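Local coordinates for acyl-[acyl-carrier-protein]--UDP-N-acetylglucosamine O-acyltransferase (Acinetobacter baumannii, PDB 4E6U), which catalyses transfer of an acyl chain from acyl carrier protein to UDP-N-acetylglucosamine, probably the opening step of lipid A synthesis, at residues 215-220 with 244-249; 149-154 with 167-172; 72-77 with 102-107; 61-66 with 91-96. All coordinates share one frame; numbering follows the deposited sequence. Where two conformers were deposited one is given.

Contacts 4 and 3 come first along the chain and interleave: 61-66, 72-77, 91-96, 102-107. Contact 2 follows, then contact 1. The first three join successive coils of the left-handed parallel beta-helix. Contacts 4 and 2 share the sheet of strands 63-64, 93-94, 154-155 and 172-173, with centres about 20 Å apart; contact 2 begins on strands 148-149 and 166-167 of a second sheet, whereas contact 3 ties loops that leave the nine-strand sheet. Contact 1 lies in the C-terminal helices, centred about 18 Å from contact 2 and about 39 Å from contact 3. In the trimer, Arg95 of contact 4 reaches the 72-77 loop of a neighbouring subunit, linking coil packing to assembly.

Contact 1. Residues 215-220 with 244-249; sequences QGLREA and PSVPEA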
loop_
_atom_site.group_PDB
_atom_site.type_symbol
_atom_site.label_atom_id
_atom_site.label_comp_id
_atom_site.label_asym_id
_atom_site.label_seq_id
_atom_site.Cartn_x
_atom_site.Cartn_y
_atom_site.Cartn_z
ATOM N N GLN A 215 -5.146 36.912 -1.076
ATOM C CA GLN A 215 -4.075 37.659 -1.740
ATOM C C GLN A 215 -2.821 37.790 -0.857
ATOM O O GLN A 215 -1.702 37.613 -1.342
ATOM C CB GLN A 215 -4.579 39.035 -2.205
ATOM C CG GLN A 215 -3.512 39.983 -2.770
ATOM C CD GLN A 215 -2.864 39.488 -4.062
ATOM O OE1 GLN A 215 -3.458 38.720 -4.829
ATOM N NE2 GLN A 215 -1.635 39.938 -4.310
ATOM N N GLY A 216 -3.010 38.086 0.429
ATOM C CA GLY A 216 -1.900 38.114 1.386
ATOM C C GLY A 216 -1.156 36.784 1.459
ATOM O O GLY A 216 0.072 36.743 1.489
ATOM N N LEU A 217 -1.899 35.682 1.500
ATOM C CA LEU A 217 -1.275 34.368 1.568
ATOM C C LEU A 217 -0.557 34.008 0.269
ATOM O O LEU A 217 0.489 33.371 0.304
ATOM C CB LEU A 217 -2.309 33.304 1.965
ATOM C CG LEU A 217 -2.996 33.540 3.320
ATOM C CD1 LEU A 217 -4.097 32.519 3.533
ATOM C CD2 LEU A 217 -2.006 33.496 4.472
ATOM N N ARG A 218 -1.098 34.454 -0.857
ATOM C CA ARG A 218 -0.434 34.265 -2.146
ATOM C C ARG A 218 0.878 35.045 -2.222
ATOM O O ARG A 218 1.874 34.538 -2.730
ATOM C CB ARG A 218 -1.358 34.643 -3.296
ATOM C CG ARG A 218 -2.534 33.673 -3.431
ATOM C CD ARG A 218 -3.577 34.152 -4.405
ATOM N NE ARG A 218 -3.141 33.991 -5.786
ATOM C CZ ARG A 218 -3.967 33.936 -6.828
ATOM N NH1 ARG A 218 -5.282 34.022 -6.643
ATOM N NH2 ARG A 218 -3.479 33.794 -8.055
ATOM N N GLU A 219 0.877 36.265 -1.684
ATOM C CA GLU A 219 2.112 37.052 -1.626
ATOM C C GLU A 219 3.126 36.397 -0.702
ATOM O O GLU A 219 4.310 36.308 -1.030
ATOM C CB GLU A 219 1.830 38.488 -1.164
ATOM C CG GLU A 219 0.964 39.304 -2.123
ATOM C CD GLU A 219 0.555 40.646 -1.539
ATOM O OE1 GLU A 219 0.295 41.575 -2.334
ATOM O OE2 GLU A 219 0.502 40.779 -0.294
ATOM N N ALA A 220 2.642 35.876 0.432
ATOM C CA ALA A 220 3.506 35.160 1.342
ATOM C C ALA A 220 4.130 33.935 0.671
ATOM O O ALA A 220 5.321 33.661 0.838
ATOM C CB ALA A 220 2.729 34.763 2.613
ATOM N N PRO A 244 0.339 42.186 9.422
ATOM C CA PRO A 244 -0.509 43.167 10.110
ATOM C C PRO A 244 -1.970 43.194 9.638
ATOM O O PRO A 244 -2.868 43.372 10.473
ATOM C CB PRO A 244 0.203 44.503 9.816
ATOM C CG PRO A 244 1.631 44.114 9.704
ATOM C CD PRO A 244 1.559 42.827 8.887
ATOM N N SER A 245 -2.224 43.015 8.343
ATOM C CA SER A 245 -3.603 42.982 7.842
ATOM C C SER A 245 -4.124 41.567 7.602
ATOM O O SER A 245 -5.320 41.382 7.382
ATOM C CB SER A 245 -3.750 43.820 6.567
ATOM O OG SER A 245 -3.089 43.228 5.464
ATOM N N VAL A 246 -3.221 40.584 7.629
ATOM C CA VAL A 246 -3.575 39.180 7.356
ATOM C C VAL A 246 -3.070 38.306 8.507
ATOM O O VAL A 246 -2.015 37.667 8.412
ATOM C CB VAL A 246 -3.037 38.709 5.979
ATOM C CG1 VAL A 246 -3.482 37.268 5.679
ATOM C CG2 VAL A 246 -3.506 39.639 4.867
ATOM N N PRO A 247 -3.818 38.279 9.626
ATOM C CA PRO A 247 -3.384 37.512 10.788
ATOM C C PRO A 247 -3.238 36.009 10.501
ATOM O O PRO A 247 -2.477 35.318 11.187
ATOM C CB PRO A 247 -4.490 37.778 11.828
ATOM C CG PRO A 247 -5.630 38.293 11.067
ATOM C CD PRO A 247 -5.063 39.025 9.897
ATOM N N GLU A 248 -3.936 35.547 9.469
ATOM C CA GLU A 248 -3.858 34.153 9.010
ATOM C C GLU A 248 -2.455 33.774 8.533
ATOM O O GLU A 248 -2.094 32.599 8.506
ATOM C CB GLU A 248 -4.875 33.910 7.889
ATOM C CG GLU A 248 -6.354 34.077 8.322
ATOM C CD GLU A 248 -6.850 35.522 8.338
ATOM O OE1 GLU A 248 -6.077 36.449 8.019
ATOM O OE2 GLU A 248 -8.039 35.734 8.667
ATOM N N ALA A 249 -1.644 34.772 8.180
ATOM C CA ALA A 249 -0.268 34.494 7.784
ATOM C C ALA A 249 0.607 33.981 8.927
ATOM O O ALA A 249 1.688 33.425 8.696
ATOM C CB ALA A 249 0.363 35.726 7.117
#
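Leu217 and Gly216, neighbours on helix 211-225, pack against Val246 and Ala249 in the turn between helices 231-241 and 250-258. This is helix-to-turn packing within the C-terminal helical domain that follows the left-handed beta-helix of LpxA enzymes. The close part is van der Waals packing, with no hydrogen bond between the two segments. Leu217 carries it through one branch: its CG is anti to the carbonyl carbon (chi1 -59°), and from there CD2 reaches over the turn, 3.9 Å from Ala249 CA. The same methyl lies 4.2 Å from Ala249 CB and 4.2 Å from Val246 CG1, and it also rests on the carbonyl carbon of Glu248. Beside it, Gly216 offers bare backbone, and Val246 leans in until its CG2 stands 4.1 Å from Gly216 CA. The turn holds its own shape through a bond of 2.9 Å from Ala249 N to Val246 O, while Glu248 O is hydrogen-bonded to Tyr186 OH. Met204, Trp209 and Leu252 also touch Leu217, which is therefore buried from several directions. Away from the turn the helix is more open. Gln215, Arg218 and Glu219 do not meet the turn, and the first two are exposed to solvent. There the polar ends pair along the helix, one turn apart: in the conformer of Glu219 described, which is one of two, Gln215 NE2 donates to Glu219 OE1 over 3.2 Å. OE1 lies nearly in the amide plane of Gln215, but NE2 meets it from above the carboxylate, 47° out of that plane.

Contact 2. Residues 149-154 with 167-172; sequences IGDHVI and IDSYSM. With EDO (1,2-ethanediol), chain L.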
loop_
_atom_site.group_PDB
_atom_site.type_symbol
_atom_site.label_atom_id
_atom_site.label_comp_id
_atom_site.label_asym_id
_atom_site.label_seq_id
_atom_site.Cartn_x
_atom_site.Cartn_y
_atom_site.Cartn_z
ATOM N N ILE A 149 1.278 16.375 12.291
ATOM C CA ILE A 149 0.244 16.816 11.359
ATOM C C ILE A 149 -0.705 17.733 12.128
ATOM O O ILE A 149 -1.132 17.414 13.249
ATOM C CB ILE A 149 -0.536 15.614 10.755
ATOM C CG1 ILE A 149 0.400 14.463 10.324
ATOM C CG2 ILE A 149 -1.487 16.083 9.661
ATOM C CD1 ILE A 149 0.853 14.495 8.869
ATOM N N GLY A 150 -1.031 18.870 11.518
ATOM C CA GLY A 150 -1.920 19.855 12.131
ATOM C C GLY A 150 -3.383 19.485 11.988
ATOM O O GLY A 150 -3.756 18.332 12.244
ATOM N N ASP A 151 -4.209 20.453 11.610
ATOM C CA ASP A 151 -5.653 20.282 11.463
ATOM C C ASP A 151 -6.083 20.521 10.035
ATOM O O ASP A 151 -5.451 21.304 9.302
ATOM C CB ASP A 151 -6.421 21.292 12.333
ATOM C CG ASP A 151 -5.999 21.272 13.789
ATOM O OD1 ASP A 151 -5.724 20.216 14.368
ATOM O OD2 ASP A 151 -5.930 22.370 14.400
ATOM N N HIS A 152 -7.170 19.882 9.618
ATOM C CA HIS A 152 -7.755 20.148 8.298
ATOM C C HIS A 152 -6.805 19.867 7.142
ATOM O O HIS A 152 -6.862 20.518 6.099
ATOM C CB HIS A 152 -8.287 21.590 8.239
ATOM C CG HIS A 152 -9.427 21.831 9.165
ATOM N ND1 HIS A 152 -10.705 21.401 8.888
ATOM C CD2 HIS A 152 -9.482 22.436 10.373
ATOM C CE1 HIS A 152 -11.504 21.742 9.886
ATOM N NE2 HIS A 152 -10.784 22.360 10.801
ATOM N N VAL A 153 -5.933 18.882 7.329
ATOM C CA VAL A 153 -4.992 18.445 6.302
ATOM C C VAL A 153 -5.616 17.317 5.475
ATOM O O VAL A 153 -6.370 16.498 6.017
ATOM C CB VAL A 153 -3.694 17.933 6.954
ATOM C CG1 VAL A 153 -2.708 17.408 5.911
ATOM C CG2 VAL A 153 -3.055 19.051 7.813
ATOM N N ILE A 154 -5.317 17.273 4.184
ATOM C CA ILE A 154 -5.754 16.152 3.350
ATOM C C ILE A 154 -4.509 15.542 2.761
ATOM O O ILE A 154 -3.695 16.238 2.133
ATOM C CB ILE A 154 -6.715 16.579 2.233
ATOM C CG1 ILE A 154 -7.976 17.205 2.838
ATOM C CG2 ILE A 154 -7.054 15.391 1.294
ATOM C CD1 ILE A 154 -8.943 17.796 1.831
ATOM N N ILE A 167 3.593 18.640 8.791
ATOM C CA ILE A 167 2.604 18.922 7.763
ATOM C C ILE A 167 1.546 19.776 8.415
ATOM O O ILE A 167 0.766 19.315 9.268
ATOM C CB ILE A 167 1.964 17.613 7.222
ATOM C CG1 ILE A 167 3.045 16.570 6.905
ATOM C CG2 ILE A 167 1.051 17.923 6.044
ATOM C CD1 ILE A 167 4.067 16.996 5.860
ATOM N N ASP A 168 1.557 21.061 8.090
ATOM C CA ASP A 168 0.770 22.004 8.863
ATOM C C ASP A 168 -0.658 22.213 8.355
ATOM O O ASP A 168 -1.057 21.693 7.300
ATOM C CB ASP A 168 1.551 23.317 9.050
ATOM C CG ASP A 168 2.551 23.227 10.198
ATOM O OD1 ASP A 168 2.498 22.264 10.989
ATOM O OD2 ASP A 168 3.388 24.136 10.353
ATOM N N SER A 169 -1.438 22.957 9.133
ATOM C CA SER A 169 -2.877 23.009 8.910
ATOM C C SER A 169 -3.287 23.508 7.550
ATOM O O SER A 169 -2.626 24.393 6.991
ATOM C CB SER A 169 -3.552 23.822 10.004
ATOM O OG SER A 169 -3.337 23.209 11.257
ATOM N N TYR A 170 -4.363 22.927 7.007
ATOM C CA TYR A 170 -4.976 23.331 5.732
ATOM C C TYR A 170 -4.140 23.018 4.496
ATOM O O TYR A 170 -4.483 23.431 3.386
ATOM C CB TYR A 170 -5.371 24.828 5.735
ATOM C CG TYR A 170 -6.206 25.248 6.920
ATOM C CD1 TYR A 170 -5.646 26.008 7.947
ATOM C CD2 TYR A 170 -7.552 24.876 7.027
ATOM C CE1 TYR A 170 -6.407 26.405 9.051
ATOM C CE2 TYR A 170 -8.321 25.262 8.119
ATOM C CZ TYR A 170 -7.739 26.016 9.128
ATOM O OH TYR A 170 -8.514 26.393 10.206
ATOM N N SER A 171 -3.043 22.290 4.685
ATOM C CA SER A 171 -2.232 21.844 3.558
ATOM C C SER A 171 -2.894 20.655 2.853
ATOM O O SER A 171 -3.783 19.989 3.419
ATOM C CB SER A 171 -0.826 21.483 4.018
ATOM O OG SER A 171 -0.852 20.399 4.945
ATOM N N MET A 172 -2.465 20.413 1.626
ATOM C CA MET A 172 -2.951 19.273 0.846
ATOM C C MET A 172 -1.790 18.599 0.183
ATOM O O MET A 172 -0.977 19.243 -0.483
ATOM C CB MET A 172 -3.945 19.708 -0.218
ATOM C CG MET A 172 -5.217 20.350 0.319
ATOM S SD MET A 172 -6.444 20.707 -0.965
ATOM C CE MET A 172 -6.759 19.058 -1.601
HETATM C C1 EDO L . 1.079 19.903 15.526
HETATM O O1 EDO L . 0.706 20.475 14.263
HETATM C C2 EDO L . 0.406 18.545 15.717
HETATM O O2 EDO L . -1.023 18.682 15.651
HETATM O O HOH W 1 -4.590 24.734 13.112
HETATM O O HOH W 2 -6.555 20.526 3.432
#
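His152 and Tyr170 lie side by side at equivalent corners of two successive coils of the left-handed beta-helix. Followed outward, His152 CB sits 3.6 Å from Tyr170 CD2, CG is 3.8 Å from Tyr170 CE2, and CD2, farther out, lies near both CE2 and the phenol OH. The planes are only 5° apart, but the rings are slid so far that they barely overlap; His134 of the preceding coil meets the His152 ring in a similarly parallel way. Next to this pair, Ser169 OG accepts a nearly straight bond from Asp151 N (2.9 Å, 169° at the hydrogen), and water 1 joins that hydroxyl to Asp151 OD2, while Asp151 OD1 is held by Asp133 N. Tyr170 N returns a bond to Asp151 O. In the type II turn Asp168-Ser171 the backbone bond is weak, and Ser171 OG reinforces it, donating to Asp168 O over 2.7 Å. On the buried side Val153 CG1 packs on Ile167 CG2 at 3.8 Å. Parallel bridges flank the corner: Ile149 pairs with Ile167 where strands 148-149 and 166-167 end, and Ile154 with Met172 where strands 154-155 and 172-173 begin, while Asp168 reaches Ser255 on helix 250-258.

Contact 3. Residues 72-77 with 102-107; sequences EVCQDL and RGTVQD. With EDO (1,2-ethanediol), chain G.
Cys74 SG stands between its own backbone N and carbonyl carbon (chi1 74°), the rotation that sets it 3.5 Å from Thr104 CG2, while a bend at chi3 of Arg102 (-53°) brings NE round, and the guanidinium beyond it lies over the 72-73 peptide. Val73 N lies 3.9 Å above one guanidinium face, offset toward its rim. The backbones are joined by one direct bond, Arg102 N to Glu72 O (2.9 Å, 166° at the hydrogen). Glu72 OE2 and Arg102 NH1 attract only as charges, since the oxygen lies well out of the guanidinium plane; water 3 spans them, giving to OE2 and accepting from NH1 at 2.9 Å, and NH1 is also held by Gly71 O. The Glu72 carboxylate bends back on its own chain, OE2 accepting from Val73 N at 2.8 Å. Farther along, water 4 bridges Cys74 N and Gly103 O. Water 5 donates to Thr104 OG1 and, in the Asp76 conformer described, to Asp76 OD2; Thr104 OG1 is also bonded to Asp128, and Asp76 OD1 to Lys78 N. Gln75 turns from this contact to a second subunit, bonding Val121 and Asn139 there. The two loops leave the adjacent parallel strands 69-70 and 99-101 of the beta-helix and run out from its coils toward strands 85-88 and 110-113.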
loop_
_atom_site.group_PDB
_atom_site.type_symbol
_atom_site.label_atom_id
_atom_site.label_comp_id
_atom_site.label_asym_id
_atom_site.label_seq_id
_atom_site.Cartn_x
_atom_site.Cartn_y
_atom_site.Cartn_z
ATOM N N GLU A 72 -0.370 -0.877 18.796
ATOM C CA GLU A 72 0.619 -1.935 18.815
ATOM C C GLU A 72 2.003 -1.328 19.023
ATOM O O GLU A 72 2.198 -0.137 18.753
ATOM C CB GLU A 72 0.548 -2.733 17.496
ATOM C CG GLU A 72 1.401 -4.017 17.476
ATOM C CD GLU A 72 1.167 -4.879 18.724
ATOM O OE1 GLU A 72 0.186 -5.648 18.733
ATOM O OE2 GLU A 72 1.931 -4.772 19.721
ATOM N N VAL A 73 2.945 -2.138 19.501
ATOM C CA VAL A 73 4.316 -1.679 19.702
ATOM C C VAL A 73 4.878 -1.168 18.382
ATOM O O VAL A 73 4.554 -1.655 17.288
ATOM C CB VAL A 73 5.219 -2.802 20.278
ATOM C CG1 VAL A 73 4.794 -3.171 21.697
ATOM C CG2 VAL A 73 5.275 -4.030 19.359
ATOM N N CYS A 74 5.748 -0.190 18.473
ATOM C CA CYS A 74 6.282 0.415 17.262
ATOM C C CYS A 74 7.291 -0.464 16.526
ATOM O O CYS A 74 7.673 -1.532 16.999
ATOM C CB CYS A 74 6.891 1.764 17.563
ATOM S SG CYS A 74 8.432 1.669 18.395
ATOM N N GLN A 75 7.719 0.031 15.373
ATOM C CA GLN A 75 8.632 -0.692 14.479
ATOM C C GLN A 75 10.079 -0.214 14.590
ATOM O O GLN A 75 10.960 -0.744 13.911
ATOM C CB GLN A 75 8.152 -0.530 13.035
ATOM C CG GLN A 75 6.785 -1.148 12.829
ATOM C CD GLN A 75 6.336 -1.098 11.391
ATOM O OE1 GLN A 75 6.031 -2.141 10.808
ATOM N NE2 GLN A 75 6.253 0.098 10.812
ATOM N N ASP A 76 10.305 0.788 15.429
ATOM C CA ASP A 76 11.643 1.348 15.651
ATOM C C ASP A 76 12.540 0.301 16.299
ATOM O O ASP A 76 12.217 -0.231 17.362
ATOM C CB ASP A 76 11.510 2.588 16.543
ATOM C CG ASP A 76 12.777 3.433 16.557
ATOM O OD1 ASP A 76 13.885 2.848 16.425
ATOM O OD2 ASP A 76 12.651 4.668 16.695
ATOM N N LEU A 77 13.675 0.019 15.661
ATOM C CA LEU A 77 14.599 -0.990 16.188
ATOM C C LEU A 77 15.272 -0.549 17.493
ATOM O O LEU A 77 15.814 -1.391 18.207
ATOM C CB LEU A 77 15.635 -1.433 15.134
ATOM C CG LEU A 77 15.112 -2.344 14.010
ATOM C CD1 LEU A 77 16.178 -2.509 12.923
ATOM C CD2 LEU A 77 14.637 -3.711 14.517
ATOM N N ARG A 102 2.373 2.699 19.052
ATOM C CA ARG A 102 2.687 3.426 20.279
ATOM C C ARG A 102 4.036 4.123 20.158
ATOM O O ARG A 102 4.799 3.887 19.215
ATOM C CB ARG A 102 2.632 2.472 21.468
ATOM C CG ARG A 102 1.260 1.777 21.581
ATOM C CD ARG A 102 1.023 1.147 22.939
ATOM N NE ARG A 102 2.087 0.237 23.382
ATOM C CZ ARG A 102 2.023 -1.098 23.354
ATOM N NH1 ARG A 102 0.967 -1.735 22.863
ATOM N NH2 ARG A 102 3.031 -1.818 23.837
ATOM N N GLY A 103 4.314 5.013 21.113
ATOM C CA GLY A 103 5.519 5.853 21.028
ATOM C C GLY A 103 6.816 5.201 21.464
ATOM O O GLY A 103 6.885 4.005 21.714
ATOM N N THR A 104 7.862 6.026 21.536
ATOM C CA THR A 104 9.172 5.578 22.008
ATOM C C THR A 104 9.648 6.513 23.111
ATOM O O THR A 104 9.298 7.693 23.137
ATOM C CB THR A 104 10.233 5.551 20.893
ATOM O OG1 THR A 104 10.418 6.873 20.370
ATOM C CG2 THR A 104 9.821 4.597 19.762
ATOM N N VAL A 105 10.465 5.976 24.016
ATOM C CA VAL A 105 10.963 6.797 25.123
ATOM C C VAL A 105 11.939 7.877 24.677
ATOM O O VAL A 105 12.070 8.890 25.355
ATOM C CB VAL A 105 11.550 5.969 26.286
ATOM C CG1 VAL A 105 10.447 5.135 26.934
ATOM C CG2 VAL A 105 12.731 5.112 25.831
ATOM N N GLN A 106 12.582 7.666 23.530
ATOM C CA GLN A 106 13.516 8.653 22.959
ATOM C C GLN A 106 12.847 9.978 22.611
ATOM O O GLN A 106 13.511 11.009 22.504
ATOM C CB GLN A 106 14.227 8.087 21.732
ATOM C CG GLN A 106 15.294 7.024 22.036
ATOM C CD GLN A 106 14.726 5.635 22.318
ATOM O OE1 GLN A 106 13.524 5.395 22.185
ATOM N NE2 GLN A 106 15.592 4.714 22.713
ATOM N N ASP A 107 11.532 9.950 22.402
ATOM C CA ASP A 107 10.767 11.157 22.156
ATOM C C ASP A 107 9.968 11.516 23.417
ATOM O O ASP A 107 10.536 12.068 24.366
ATOM C CB ASP A 107 9.885 10.957 20.901
ATOM C CG ASP A 107 9.333 12.259 20.332
ATOM O OD1 ASP A 107 9.173 13.256 21.075
ATOM O OD2 ASP A 107 9.022 12.280 19.117
HETATM C C1 EDO G . 14.395 0.160 11.026
HETATM O O1 EDO G . 15.113 1.247 10.427
HETATM C C2 EDO G . 13.512 0.692 12.146
HETATM O O2 EDO G . 14.346 1.234 13.181
HETATM O O HOH W 3 0.734 -4.583 22.183
HETATM O O HOH W 4 6.118 1.280 20.992
HETATM O O HOH W 5 12.683 6.864 18.687
#

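Contact 4. Residues 61-66 with 91-96; sequences NNEIFQ and NNLIRE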
loop_
_atom_site.group_PDB
_atom_site.type_symbol
_atom_site.label_atom_id
_atom_site.label_comp_id
_atom_site.label_asym_id
_atom_site.label_seq_id
_atom_site.Cartn_x
_atom_site.Cartn_y
_atom_site.Cartn_z
ATOM N N ASN A 61 -17.067 8.135 20.813
ATOM C CA ASN A 61 -17.695 8.140 19.495
ATOM C C ASN A 61 -16.764 7.873 18.310
ATOM O O ASN A 61 -17.010 8.349 17.198
ATOM C CB ASN A 61 -18.524 9.424 19.281
ATOM C CG ASN A 61 -19.621 9.568 20.315
ATOM O OD1 ASN A 61 -20.382 8.640 20.549
ATOM N ND2 ASN A 61 -19.684 10.724 20.951
ATOM N N ASN A 62 -15.725 7.070 18.556
ATOM C CA ASN A 62 -14.864 6.583 17.478
ATOM C C ASN A 62 -15.491 5.376 16.824
ATOM O O ASN A 62 -16.334 4.707 17.420
ATOM C CB ASN A 62 -13.502 6.232 18.064
ATOM C CG ASN A 62 -12.777 7.463 18.573
ATOM O OD1 ASN A 62 -12.325 8.287 17.780
ATOM N ND2 ASN A 62 -12.673 7.611 19.879
ATOM N N GLU A 63 -15.059 5.086 15.615
ATOM C CA GLU A 63 -15.457 3.866 14.956
ATOM C C GLU A 63 -14.223 3.272 14.325
ATOM O O GLU A 63 -13.531 3.934 13.522
ATOM C CB GLU A 63 -16.545 4.132 13.928
ATOM C CG GLU A 63 -17.125 2.853 13.336
ATOM C CD GLU A 63 -18.331 3.074 12.433
ATOM O OE1 GLU A 63 -18.914 2.062 11.973
ATOM O OE2 GLU A 63 -18.692 4.250 12.143
ATOM N N ILE A 64 -13.982 2.010 14.667
ATOM C CA ILE A 64 -12.780 1.283 14.226
ATOM C C ILE A 64 -13.221 0.003 13.529
ATOM O O ILE A 64 -13.941 -0.812 14.124
ATOM C CB ILE A 64 -11.853 0.943 15.402
ATOM C CG1 ILE A 64 -11.544 2.205 16.234
ATOM C CG2 ILE A 64 -10.564 0.286 14.886
ATOM C CD1 ILE A 64 -10.610 1.996 17.435
ATOM N N PHE A 65 -12.781 -0.169 12.287
ATOM C CA PHE A 65 -13.226 -1.274 11.437
ATOM C C PHE A 65 -12.287 -2.480 11.500
ATOM O O PHE A 65 -11.160 -2.430 12.038
ATOM C CB PHE A 65 -13.350 -0.787 9.991
ATOM C CG PHE A 65 -14.551 0.086 9.744
ATOM C CD1 PHE A 65 -14.587 1.400 10.210
ATOM C CD2 PHE A 65 -15.628 -0.402 9.021
ATOM C CE1 PHE A 65 -15.702 2.229 9.965
ATOM C CE2 PHE A 65 -16.754 0.407 8.783
ATOM C CZ PHE A 65 -16.777 1.737 9.256
ATOM N N GLN A 66 -12.793 -3.588 10.973
ATOM C CA GLN A 66 -12.091 -4.852 11.017
ATOM C C GLN A 66 -10.675 -4.776 10.464
ATOM O O GLN A 66 -10.395 -4.077 9.459
ATOM C CB GLN A 66 -12.882 -5.923 10.235
ATOM C CG GLN A 66 -13.296 -5.537 8.797
ATOM C CD GLN A 66 -14.638 -4.827 8.677
ATOM O OE1 GLN A 66 -15.141 -4.631 7.544
ATOM N NE2 GLN A 66 -15.217 -4.457 9.770
ATOM N N ASN A 91 -14.531 10.914 17.909
ATOM C CA ASN A 91 -15.190 11.052 16.622
ATOM C C ASN A 91 -14.297 10.780 15.412
ATOM O O ASN A 91 -14.471 11.370 14.348
ATOM C CB ASN A 91 -15.877 12.429 16.482
ATOM C CG ASN A 91 -17.001 12.632 17.483
ATOM O OD1 ASN A 91 -16.767 13.043 18.617
ATOM N ND2 ASN A 91 -18.208 12.358 17.067
ATOM N N ASN A 92 -13.359 9.856 15.591
ATOM C CA ASN A 92 -12.500 9.428 14.493
ATOM C C ASN A 92 -13.071 8.222 13.802
ATOM O O ASN A 92 -13.798 7.437 14.413
ATOM C CB ASN A 92 -11.115 9.088 15.012
ATOM C CG ASN A 92 -10.431 10.295 15.633
ATOM O OD1 ASN A 92 -10.037 11.238 14.923
ATOM N ND2 ASN A 92 -10.271 10.285 16.946
ATOM N N LEU A 93 -12.718 8.087 12.537
ATOM C CA LEU A 93 -13.058 6.918 11.726
ATOM C C LEU A 93 -11.750 6.264 11.339
ATOM O O LEU A 93 -10.924 6.891 10.671
ATOM C CB LEU A 93 -13.804 7.343 10.474
ATOM C CG LEU A 93 -15.194 7.947 10.703
ATOM C CD1 LEU A 93 -15.727 8.588 9.434
ATOM C CD2 LEU A 93 -16.191 6.919 11.234
ATOM N N ILE A 94 -11.550 5.031 11.790
ATOM C CA ILE A 94 -10.335 4.270 11.505
ATOM C C ILE A 94 -10.751 3.045 10.702
ATOM O O ILE A 94 -11.384 2.125 11.229
ATOM C CB ILE A 94 -9.601 3.906 12.814
ATOM C CG1 ILE A 94 -9.164 5.193 13.549
ATOM C CG2 ILE A 94 -8.395 3.008 12.528
ATOM C CD1 ILE A 94 -8.683 4.999 14.972
ATOM N N ARG A 95 -10.445 3.067 9.414
ATOM C CA ARG A 95 -10.938 2.049 8.503
ATOM C C ARG A 95 -10.091 0.769 8.514
ATOM O O ARG A 95 -9.085 0.636 9.237
ATOM C CB ARG A 95 -11.024 2.645 7.101
ATOM C CG ARG A 95 -12.045 3.805 6.997
ATOM C CD ARG A 95 -13.449 3.395 7.506
ATOM N NE ARG A 95 -13.900 2.224 6.765
ATOM C CZ ARG A 95 -14.953 2.157 5.957
ATOM N NH1 ARG A 95 -15.789 3.187 5.814
ATOM N NH2 ARG A 95 -15.188 1.020 5.309
ATOM N N GLU A 96 -10.532 -0.197 7.716
ATOM C CA GLU A 96 -9.875 -1.503 7.690
ATOM C C GLU A 96 -8.389 -1.413 7.453
ATOM O O GLU A 96 -7.925 -0.573 6.673
ATOM C CB GLU A 96 -10.479 -2.405 6.610
ATOM C CG GLU A 96 -12.007 -2.586 6.705
ATOM C CD GLU A 96 -12.757 -1.638 5.800
ATOM O OE1 GLU A 96 -12.751 -0.407 6.058
ATOM O OE2 GLU A 96 -13.343 -2.114 4.813
HETATM O O HOH W 6 -16.709 8.065 14.485
HETATM O O HOH W 7 -18.103 12.886 20.753
#
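Asn91 CA lies 3.3 Å from Asn61 O in a CA-H...O contact, and water 7 links Asn91 OD1 to Asn61 ND2. At Asn92 the amide lies alongside that of Asn62, planes 6° apart, and Asn62 OD1 accepts both Asn92 N (2.9 Å) and Asn92 ND2 (3.0 Å). Toward the next coils, Asn62 ND2 bonds Gly89 O, just before Asn91, and Asn92 OD1 bonds Asn117 N. Asn92 O takes Glu63 N. Leu93 CD2 rests 3.9 Å from Glu63 CB, whose carboxylate bonds His47. These are neighbouring parallel strands of the left-handed beta-helix; Ile94 packs on Ile88, Ile64 on Leu46, on the face opposite Glu63 and Leu93. Ile94 N donates to Glu63 O, and Ile94 O accepts Phe65 N at 2.9 Å. The guanidinium of Arg95, on a chain bent at chi2 and chi3, stacks flat on the Phe65 ring as a cation-pi pair, CZ 3.8 Å from the ring centroid and 14° off its normal; His47 also stacks with that ring. Arg95 NH2 bonds Val73 O of the third subunit. Glu96 OE1 accepts both NE and NH2 of Arg95 in a side-on salt bridge, from one face of the carboxylate, while OE2 bonds Ser69 and His101 of that subunit.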